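Local coordinates for protein beta-glucuronidase (uncultured Clostridium sp., PDB 6U7J) that probably hydrolyses beta-glucuronides, including estrogen conjugates in the gut, as a tetrameric family 2 glycoside hydrolase, at residues S336-H341 and V504-A509; E398-D403 and R437-E442; F179-I184 and R313-D318; D510-L515 and V521-E526. All coordinates share one frame; numbering follows the deposited sequence.

Contact 1 (S336-H341 and V504-A509)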
# COMPACT_ATOMS: atom_id res chain seq x y z
N SER B 336 3.83 29.63 -8.17
CA SER B 336 3.95 30.31 -6.89
C SER B 336 3.84 29.30 -5.75
O SER B 336 3.31 28.20 -5.92
CB SER B 336 2.86 31.39 -6.76
OG SER B 336 1.55 30.83 -6.98
N PHE B 337 4.35 29.68 -4.58
CA PHE B 337 4.03 28.99 -3.34
C PHE B 337 3.97 30.00 -2.21
O PHE B 337 4.43 31.15 -2.33
CB PHE B 337 5.02 27.85 -3.01
CG PHE B 337 6.46 28.27 -2.90
CD1 PHE B 337 7.28 28.27 -4.02
CD2 PHE B 337 7.02 28.60 -1.67
CE1 PHE B 337 8.62 28.64 -3.91
CE2 PHE B 337 8.36 28.95 -1.56
CZ PHE B 337 9.16 28.97 -2.68
N ARG B 338 3.37 29.56 -1.10
CA ARG B 338 3.35 30.30 0.16
C ARG B 338 4.22 29.57 1.18
O ARG B 338 4.13 28.34 1.29
CB ARG B 338 1.92 30.46 0.68
CG ARG B 338 1.87 31.02 2.10
CD ARG B 338 0.45 31.36 2.55
NE ARG B 338 -0.44 30.20 2.50
CZ ARG B 338 -1.02 29.65 3.57
NH1 ARG B 338 -0.79 30.14 4.78
NH2 ARG B 338 -1.82 28.59 3.42
N THR B 339 5.06 30.31 1.90
CA THR B 339 5.95 29.68 2.88
C THR B 339 5.13 29.34 4.14
O THR B 339 5.34 29.88 5.22
CB THR B 339 7.15 30.55 3.22
OG1 THR B 339 6.77 31.59 4.12
CG2 THR B 339 7.74 31.16 1.96
N SER B 340 4.19 28.38 3.99
CA SER B 340 3.15 28.13 4.95
C SER B 340 3.72 27.86 6.33
O SER B 340 4.41 26.86 6.57
CB SER B 340 2.19 26.99 4.50
OG SER B 340 2.88 25.97 3.81
N HIS B 341 3.51 28.87 7.17
CA HIS B 341 3.43 28.96 8.61
C HIS B 341 4.77 29.28 9.23
O HIS B 341 4.88 29.28 10.44
CB HIS B 341 2.74 27.78 9.26
CG HIS B 341 1.50 27.34 8.51
ND1 HIS B 341 0.74 28.22 7.76
CD2 HIS B 341 0.88 26.13 8.42
CE1 HIS B 341 -0.25 27.57 7.20
NE2 HIS B 341 -0.20 26.30 7.60
N VAL B 504 -7.84 31.69 -2.69
CA VAL B 504 -8.15 30.52 -1.87
C VAL B 504 -6.80 29.90 -1.54
O VAL B 504 -6.18 29.22 -2.37
CB VAL B 504 -9.08 29.53 -2.58
CG1 VAL B 504 -9.37 28.33 -1.66
CG2 VAL B 504 -10.40 30.22 -2.99
N THR B 505 -6.30 30.18 -0.34
CA THR B 505 -4.93 29.81 -0.00
C THR B 505 -4.80 28.35 0.41
O THR B 505 -3.67 27.84 0.46
CB THR B 505 -4.40 30.73 1.11
OG1 THR B 505 -5.44 31.02 2.05
CG2 THR B 505 -3.85 32.05 0.53
N GLU B 506 -5.91 27.66 0.66
CA GLU B 506 -5.91 26.25 1.05
C GLU B 506 -7.25 25.63 0.66
O GLU B 506 -8.30 26.23 0.90
CB GLU B 506 -5.69 26.06 2.57
CG GLU B 506 -4.28 26.39 3.09
CD GLU B 506 -4.10 26.05 4.57
OE1 GLU B 506 -4.86 25.21 5.09
OE2 GLU B 506 -3.21 26.65 5.23
N TYR B 507 -7.19 24.43 0.09
CA TYR B 507 -8.34 23.55 -0.11
C TYR B 507 -7.83 22.19 -0.57
O TYR B 507 -6.77 22.11 -1.21
CB TYR B 507 -9.32 24.15 -1.14
CG TYR B 507 -8.80 24.28 -2.57
CD1 TYR B 507 -7.76 25.15 -2.89
CD2 TYR B 507 -9.41 23.58 -3.61
CE1 TYR B 507 -7.32 25.28 -4.21
CE2 TYR B 507 -8.98 23.70 -4.92
CZ TYR B 507 -7.95 24.55 -5.22
OH TYR B 507 -7.52 24.67 -6.53
N GLY B 508 -8.56 21.13 -0.25
CA GLY B 508 -8.08 19.80 -0.63
C GLY B 508 -8.67 18.72 0.26
O GLY B 508 -9.66 18.93 0.95
N ALA B 509 -8.02 17.55 0.23
CA ALA B 509 -8.59 16.35 0.84
C ALA B 509 -7.47 15.35 1.12
O ALA B 509 -6.59 15.17 0.29
CB ALA B 509 -9.65 15.73 -0.07
O HOH W 1 -1.21 29.09 0.08
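Glu506 reaches across the barrel interior to Arg338, and its side chain touches both Arg338 and His341 in this buried contact. From CB the chain turns so that CG stands anti to the carbonyl carbon (chi1 -70°) and then runs out extended. CG already lies at the edge of the Arg338 guanidinium, 3.3 Å from Arg338 NH2, and in its plane. At CD the carboxylate opens nearly coplanar with that guanidinium, the two planes being 22° apart. Its OE2 accepts from Arg338 NH2 at 3.0 Å, through the anti lone pair, in a salt bridge with the donor's hydrogen pointing at it at 154°. OE2 also meets the edge of the His341 ring, 3.7 Å from His341 CE1, while OE1 turns to the hydroxyl of Tyr470. The guanidinium is held on its other nitrogens too: NH1 pairs with Glu362 and bonds Asn416, and NE donates over 2.8 Å to a water that in turn donates over 2.8 Å to Thr505 O. His341 ND1 bonds the same Glu362, so one carboxylate touches both the arginine and the histidine. The residues lie at or just past the C-terminal ends of strands 336-338 and 502-506, the end where TIM-barrel glycosidases place their active site; the position of Glu506 on the seventh strand is consistent with that of the nucleophile in family 2.

Contact 2 (E398-D403 and R437-E442)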
# COMPACT_ATOMS: atom_id res chain seq x y z
N GLU B 398 12.55 41.08 11.63
CA GLU B 398 13.60 40.15 11.22
C GLU B 398 13.33 39.56 9.84
O GLU B 398 14.23 39.51 8.99
CB GLU B 398 13.72 39.02 12.25
CG GLU B 398 14.66 39.24 13.43
CD GLU B 398 14.68 38.02 14.35
OE1 GLU B 398 13.71 37.86 15.12
OE2 GLU B 398 15.63 37.20 14.27
N LEU B 399 12.10 39.11 9.59
CA LEU B 399 11.78 38.57 8.27
C LEU B 399 12.01 39.60 7.17
O LEU B 399 12.63 39.30 6.14
CB LEU B 399 10.33 38.07 8.21
CG LEU B 399 9.96 37.48 6.84
CD1 LEU B 399 10.89 36.35 6.43
CD2 LEU B 399 8.54 36.98 6.86
N TYR B 400 11.55 40.85 7.39
CA TYR B 400 11.78 41.90 6.41
C TYR B 400 13.27 42.12 6.17
O TYR B 400 13.72 42.20 5.02
CB TYR B 400 11.11 43.21 6.85
CG TYR B 400 11.45 44.37 5.92
CD1 TYR B 400 10.87 44.47 4.67
CD2 TYR B 400 12.40 45.33 6.29
CE1 TYR B 400 11.21 45.51 3.80
CE2 TYR B 400 12.75 46.37 5.44
CZ TYR B 400 12.15 46.46 4.20
OH TYR B 400 12.48 47.50 3.36
N GLN B 401 14.06 42.19 7.24
CA GLN B 401 15.49 42.44 7.05
C GLN B 401 16.13 41.33 6.23
O GLN B 401 17.01 41.59 5.40
CB GLN B 401 16.20 42.58 8.40
CG GLN B 401 16.10 43.98 9.00
CD GLN B 401 16.89 45.00 8.20
OE1 GLN B 401 16.32 45.96 7.67
NE2 GLN B 401 18.20 44.79 8.08
N ARG B 402 15.71 40.08 6.44
CA ARG B 402 16.31 38.98 5.70
C ARG B 402 15.87 38.96 4.24
O ARG B 402 16.69 38.73 3.34
CB ARG B 402 15.98 37.64 6.38
CG ARG B 402 16.88 36.48 5.93
CD ARG B 402 16.30 35.15 6.34
NE ARG B 402 15.15 34.79 5.50
CZ ARG B 402 14.58 33.59 5.49
NH1 ARG B 402 15.04 32.60 6.28
NH2 ARG B 402 13.54 33.37 4.69
N ASP B 403 14.58 39.19 3.96
CA ASP B 403 14.05 38.91 2.63
C ASP B 403 13.68 40.16 1.81
O ASP B 403 13.17 40.01 0.68
CB ASP B 403 12.84 37.97 2.74
CG ASP B 403 13.21 36.56 3.25
OD1 ASP B 403 14.40 36.29 3.54
OD2 ASP B 403 12.30 35.72 3.36
N ARG B 437 3.53 47.63 7.41
CA ARG B 437 3.42 48.66 6.38
C ARG B 437 4.48 49.74 6.55
O ARG B 437 4.96 50.29 5.55
CB ARG B 437 2.02 49.28 6.39
CG ARG B 437 0.98 48.38 5.74
CD ARG B 437 -0.33 49.10 5.53
NE ARG B 437 -1.41 48.14 5.37
CZ ARG B 437 -1.69 47.53 4.23
NH1 ARG B 437 -0.98 47.79 3.13
NH2 ARG B 437 -2.69 46.66 4.19
N LYS B 438 4.88 50.05 7.79
CA LYS B 438 5.93 51.06 7.97
C LYS B 438 7.30 50.52 7.57
O LYS B 438 8.15 51.28 7.12
CB LYS B 438 5.95 51.60 9.41
CG LYS B 438 6.93 52.76 9.57
CD LYS B 438 6.37 53.95 10.36
CE LYS B 438 6.06 53.57 11.80
NZ LYS B 438 7.12 54.03 12.75
N LEU B 439 7.52 49.21 7.71
CA LEU B 439 8.79 48.62 7.29
C LEU B 439 8.90 48.54 5.78
O LEU B 439 9.99 48.71 5.22
CB LEU B 439 8.93 47.21 7.87
CG LEU B 439 9.21 47.04 9.36
CD1 LEU B 439 9.04 45.58 9.71
CD2 LEU B 439 10.62 47.52 9.68
N ASP B 440 7.80 48.24 5.10
CA ASP B 440 7.83 47.94 3.67
C ASP B 440 6.61 48.58 3.04
O ASP B 440 5.48 48.11 3.23
CB ASP B 440 7.85 46.43 3.42
CG ASP B 440 8.06 46.08 1.95
OD1 ASP B 440 8.28 47.00 1.14
OD2 ASP B 440 8.02 44.88 1.60
N SER B 441 6.82 49.66 2.29
CA SER B 441 5.76 50.30 1.53
C SER B 441 5.56 49.68 0.16
O SER B 441 4.67 50.09 -0.57
CB SER B 441 6.07 51.79 1.37
OG SER B 441 7.41 51.99 0.97
N GLU B 442 6.37 48.68 -0.19
CA GLU B 442 6.46 48.17 -1.55
C GLU B 442 5.74 46.86 -1.77
O GLU B 442 5.85 46.28 -2.85
CB GLU B 442 7.93 47.99 -1.95
CG GLU B 442 8.81 49.17 -1.63
CD GLU B 442 8.53 50.32 -2.56
OE1 GLU B 442 9.04 50.29 -3.71
OE2 GLU B 442 7.79 51.24 -2.15
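Asp440, whose CB packs against the ring of Tyr400, has its OD2 gripped by two groups, the indole NE1 of Trp412 and, in a salt bridge, NH1 of Arg443. The other oxygen, OD1, accepts from the backbone N of Glu442 at 2.9 Å and closes an Asx turn just past the helix end; the N-H comes from above the carboxylate plane. With both oxygens engaged, the carboxylate is fixed in rotation, and CB is presented to the tyrosine. Asp440 CB lies 3.5 Å from Tyr400 CE1, meeting the ring obliquely, and the two side chains cross at about a right angle. Further along the same ring the last carbonyl of the helix comes over one face, with Leu439 O 3.3 Å from Tyr400 CZ. Tyr400 gets there because its CG points anti to the backbone N (chi1 174°), which swings the ring out from its helix toward the end of the other. Near the root of the ring the meeting is apolar, and Tyr400 CD2 stands 4.3 Å from Leu439 CB. Helices 386-403 and 424-439 precede and follow strand 409-416 in the TIM-barrel domain; Tyr400 also touches Trp412 of that strand, so the tryptophan meets both sides of the contact, where the C-terminal ends of the two helices come together.

Contact 3 (F179-I184 and R313-D318)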
# COMPACT_ATOMS: atom_id res chain seq x y z
N PHE B 179 4.05 18.69 12.88
CA PHE B 179 4.82 18.15 14.00
C PHE B 179 5.83 19.18 14.52
O PHE B 179 6.49 19.87 13.75
CB PHE B 179 5.54 16.87 13.55
CG PHE B 179 6.13 16.08 14.68
CD1 PHE B 179 7.44 16.32 15.10
CD2 PHE B 179 5.38 15.14 15.34
CE1 PHE B 179 7.99 15.61 16.16
CE2 PHE B 179 5.92 14.41 16.42
CZ PHE B 179 7.23 14.66 16.83
N ASN B 180 5.94 19.28 15.85
CA ASN B 180 6.83 20.28 16.45
C ASN B 180 8.28 19.79 16.45
O ASN B 180 8.90 19.57 17.49
CB ASN B 180 6.37 20.64 17.86
CG ASN B 180 7.02 21.94 18.38
OD1 ASN B 180 7.29 22.87 17.61
ND2 ASN B 180 7.26 22.00 19.69
N TYR B 181 8.82 19.61 15.23
CA TYR B 181 10.20 19.19 15.06
C TYR B 181 11.16 20.21 15.67
O TYR B 181 10.93 21.42 15.59
CB TYR B 181 10.56 19.06 13.58
CG TYR B 181 10.06 17.81 12.87
CD1 TYR B 181 10.58 16.55 13.19
CD2 TYR B 181 9.11 17.90 11.87
CE1 TYR B 181 10.14 15.43 12.55
CE2 TYR B 181 8.65 16.75 11.21
CZ TYR B 181 9.18 15.53 11.56
OH TYR B 181 8.76 14.41 10.91
N SER B 182 12.26 19.71 16.22
CA SER B 182 13.24 20.55 16.87
C SER B 182 14.63 20.11 16.44
O SER B 182 14.85 18.96 16.06
CB SER B 182 13.09 20.47 18.39
OG SER B 182 13.98 21.36 19.05
N GLY B 183 15.57 21.05 16.50
CA GLY B 183 16.96 20.78 16.20
C GLY B 183 17.59 21.98 15.51
O GLY B 183 17.08 23.09 15.58
N ILE B 184 18.71 21.73 14.84
CA ILE B 184 19.42 22.75 14.07
C ILE B 184 19.11 22.47 12.60
O ILE B 184 19.76 21.64 11.96
CB ILE B 184 20.92 22.74 14.35
CG1 ILE B 184 21.18 22.92 15.86
CG2 ILE B 184 21.64 23.83 13.56
CD1 ILE B 184 22.66 22.90 16.26
N ARG B 313 14.94 13.46 8.10
CA ARG B 313 15.58 14.69 8.58
C ARG B 313 14.60 15.73 9.12
O ARG B 313 15.04 16.84 9.47
CB ARG B 313 16.41 15.33 7.46
CG ARG B 313 15.54 15.83 6.31
CD ARG B 313 16.32 16.44 5.16
NE ARG B 313 17.73 16.06 5.12
CZ ARG B 313 18.18 14.92 4.61
NH1 ARG B 313 17.33 14.03 4.12
NH2 ARG B 313 19.48 14.68 4.61
N GLY B 314 13.30 15.45 9.13
CA GLY B 314 12.33 16.41 9.64
C GLY B 314 12.26 17.68 8.79
O GLY B 314 12.04 17.64 7.57
N LYS B 315 12.44 18.83 9.45
CA LYS B 315 12.46 20.14 8.81
C LYS B 315 13.86 20.56 8.36
O LYS B 315 14.07 21.74 8.07
CB LYS B 315 11.90 21.21 9.75
CG LYS B 315 10.63 20.78 10.49
CD LYS B 315 9.90 21.99 11.07
CE LYS B 315 9.20 22.79 9.97
NZ LYS B 315 8.04 22.04 9.38
N GLY B 316 14.81 19.63 8.31
CA GLY B 316 16.17 20.01 7.96
C GLY B 316 16.30 20.35 6.49
O GLY B 316 15.64 19.75 5.63
N LEU B 317 17.17 21.32 6.19
CA LEU B 317 17.38 21.77 4.82
C LEU B 317 17.96 20.65 3.97
O LEU B 317 18.87 19.93 4.38
CB LEU B 317 18.31 22.98 4.79
CG LEU B 317 18.84 23.43 3.43
CD1 LEU B 317 17.72 24.03 2.58
CD2 LEU B 317 20.02 24.44 3.61
N ASP B 318 17.43 20.54 2.76
CA ASP B 318 17.81 19.47 1.83
C ASP B 318 17.72 20.08 0.44
O ASP B 318 16.63 20.19 -0.12
CB ASP B 318 16.89 18.27 1.98
CG ASP B 318 17.31 17.08 1.11
OD1 ASP B 318 18.10 17.26 0.15
OD2 ASP B 318 16.85 15.95 1.40
O HOH W 2 6.87 20.31 11.04
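Tyr181 and Gly314 meet through a CH-pi interaction: the glycine CA sits 3.7 Å from the centroid of the tyrosine ring, only 10° off the ring normal. Having no side chain, Gly314 can bring its CA directly over the ring. The opposite face is covered from within its own segment by Phe179, whose CD1 lies over the ring centre, so the tyrosine is sandwiched between a phenylalanine and a turn. Apolar packing continues at the base of the ring, where Lys315 CG comes 3.5 Å from Tyr181 CB and equally near Tyr181 CD2. The lysine chain then bends at chi3 (74°) and chi4 (69°), bringing its amine round to polar partners. There Lys315 NZ donates over 2.7 Å to a water, which donates over 2.8 Å to Phe179 O, and the same NZ also bonds Tyr342 OH and Glu308 O. The tyrosine hydroxyl bonds Asp63 and Arg575, which fixes the far end of the ring. Charges lie farther along the second segment: Arg313 and Asp318 form salt bridges with their counterparts, Asp318 and Arg313, on a second subunit. The backbone carrying Gly314 is a type II' beta turn from Arg313 to Gly316, closed by Gly316 N to Arg313 O at 3.0 Å; through it, a loop of the TIM barrel ahead of helix 319-332 docks on an aromatic of the sugar-binding domain.

Contact 4 (D510-L515 and V521-E526)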
# COMPACT_ATOMS: atom_id res chain seq x y z
N ASP B 510 -7.52 14.71 2.30
CA ASP B 510 -6.54 13.67 2.60
C ASP B 510 -6.72 12.51 1.64
O ASP B 510 -7.85 12.08 1.35
CB ASP B 510 -6.68 13.18 4.04
CG ASP B 510 -6.13 14.17 5.06
OD1 ASP B 510 -6.86 15.13 5.41
OD2 ASP B 510 -4.97 13.98 5.53
N THR B 511 -5.60 11.99 1.15
CA THR B 511 -5.62 10.96 0.12
C THR B 511 -4.55 9.93 0.41
O THR B 511 -3.36 10.27 0.50
CB THR B 511 -5.42 11.58 -1.26
OG1 THR B 511 -6.40 12.61 -1.43
CG2 THR B 511 -5.59 10.53 -2.36
N ILE B 512 -4.95 8.67 0.58
CA ILE B 512 -4.00 7.58 0.77
C ILE B 512 -3.61 7.06 -0.60
O ILE B 512 -4.45 6.54 -1.34
CB ILE B 512 -4.57 6.45 1.63
CG1 ILE B 512 -5.14 6.98 2.95
CG2 ILE B 512 -3.47 5.40 1.88
CD1 ILE B 512 -4.10 7.69 3.85
N ALA B 513 -2.33 7.19 -0.95
CA ALA B 513 -1.86 6.65 -2.21
C ALA B 513 -2.25 5.19 -2.31
O ALA B 513 -2.03 4.39 -1.39
CB ALA B 513 -0.34 6.81 -2.33
N GLY B 514 -2.89 4.84 -3.42
CA GLY B 514 -3.28 3.48 -3.68
C GLY B 514 -4.67 3.13 -3.22
O GLY B 514 -5.14 2.03 -3.52
N LEU B 515 -5.34 4.02 -2.48
CA LEU B 515 -6.74 3.82 -2.12
C LEU B 515 -7.60 4.27 -3.30
O LEU B 515 -7.67 5.47 -3.60
CB LEU B 515 -7.07 4.62 -0.87
CG LEU B 515 -8.16 4.05 0.04
CD1 LEU B 515 -8.27 4.88 1.31
CD2 LEU B 515 -9.49 4.02 -0.66
N VAL B 521 -14.77 7.60 -2.57
CA VAL B 521 -15.01 7.88 -1.16
C VAL B 521 -13.87 8.75 -0.66
O VAL B 521 -12.77 8.74 -1.20
CB VAL B 521 -15.08 6.60 -0.29
CG1 VAL B 521 -16.25 5.72 -0.70
CG2 VAL B 521 -13.74 5.83 -0.39
N ILE B 522 -14.15 9.51 0.41
CA ILE B 522 -13.08 10.30 1.03
C ILE B 522 -11.91 9.37 1.36
O ILE B 522 -12.10 8.21 1.73
CB ILE B 522 -13.60 11.02 2.29
CG1 ILE B 522 -13.99 10.02 3.38
CG2 ILE B 522 -14.78 11.92 1.94
CD1 ILE B 522 -14.41 10.66 4.70
N PHE B 523 -10.69 9.90 1.16
CA PHE B 523 -9.38 9.23 1.30
C PHE B 523 -8.94 8.53 0.02
O PHE B 523 -7.76 8.20 -0.13
CB PHE B 523 -9.36 8.22 2.45
CG PHE B 523 -9.47 8.85 3.80
CD1 PHE B 523 -8.42 9.60 4.32
CD2 PHE B 523 -10.62 8.70 4.57
CE1 PHE B 523 -8.52 10.20 5.57
CE2 PHE B 523 -10.73 9.30 5.81
CZ PHE B 523 -9.67 10.04 6.32
N SER B 524 -9.85 8.31 -0.92
CA SER B 524 -9.46 7.69 -2.17
C SER B 524 -8.86 8.73 -3.11
O SER B 524 -9.14 9.92 -2.99
CB SER B 524 -10.67 7.01 -2.84
OG SER B 524 -11.54 7.98 -3.42
N GLU B 525 -8.02 8.27 -4.03
CA GLU B 525 -7.36 9.18 -4.96
C GLU B 525 -8.36 9.84 -5.90
O GLU B 525 -8.15 10.97 -6.34
CB GLU B 525 -6.29 8.45 -5.78
CG GLU B 525 -5.17 7.81 -4.97
CD GLU B 525 -3.95 7.47 -5.82
OE1 GLU B 525 -3.79 8.07 -6.89
OE2 GLU B 525 -3.14 6.58 -5.42
N GLU B 526 -9.44 9.13 -6.25
CA GLU B 526 -10.44 9.72 -7.13
C GLU B 526 -11.18 10.85 -6.43
O GLU B 526 -11.49 11.87 -7.05
CB GLU B 526 -11.41 8.64 -7.61
CG GLU B 526 -10.75 7.61 -8.55
CD GLU B 526 -9.89 6.55 -7.82
OE1 GLU B 526 -10.02 6.37 -6.58
OE2 GLU B 526 -9.10 5.86 -8.50
O HOH W 3 -9.62 11.80 -0.76
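The Phe523 ring is met obliquely by Asp510 and Ile512: its CE1 lies 3.8 Å from Asp510 CB, and its CD1 is more loosely set against Ile512 CG1. Trp473 meets the same ring edge-to-face, and Arg564 of a third subunit packs against the phenylalanine. The second flat group, the carboxylate of Glu525, is held at both oxygens. Its OE2 accepts from Gly514 N at 2.7 Å on the anti lone pair, an almost straight bond (167°), and also bonds His516 of a fourth subunit, while OE1 takes the backbone N of Thr581. With CG set beside the backbone N (chi1 -60°), the extended glutamate spans to the turn. These residues belong to the long loop between strand 502-506 and helix 525-540 of the TIM barrel, which folds back on itself through two type II beta turns, Ile512-Leu515 and Val521-Ser524. Gly514 and Phe523 both take the positive phi at the third position of their turns. Ser524 is the N-cap of the helix, and its OG both bonds Val521 O and caps Tyr527 N. Two backbone bonds join the segments, Ile512 N to Phe523 O and Glu525 N, at the start of the helix, to Leu515 O, each at 2.9 Å. Leu515 packs beside them, its CD1 3.7 Å from Phe523 CB. A water donates to Asp510 O and Ser524 O.

Overall arrangement
From the N terminus, contact 3 closes first: a loop rich in strand and without helix runs from the sugar-binding domain to residues 313-318 of the TIM barrel, joining the two domains. Contact 1 opens shortly afterwards and spans most of the barrel, linking strands 336-338 and 502-506 across its interior. Contact 2 is nested inside that long loop and joins two helices on the outside of the barrel. Contact 4 follows directly in sequence on contact 1, closing a short loop at the start of helix 525-540. None of the loops cross. Contacts 2 and 4 lie on opposite sides of the chain's centre, their own centres about 41 Å apart.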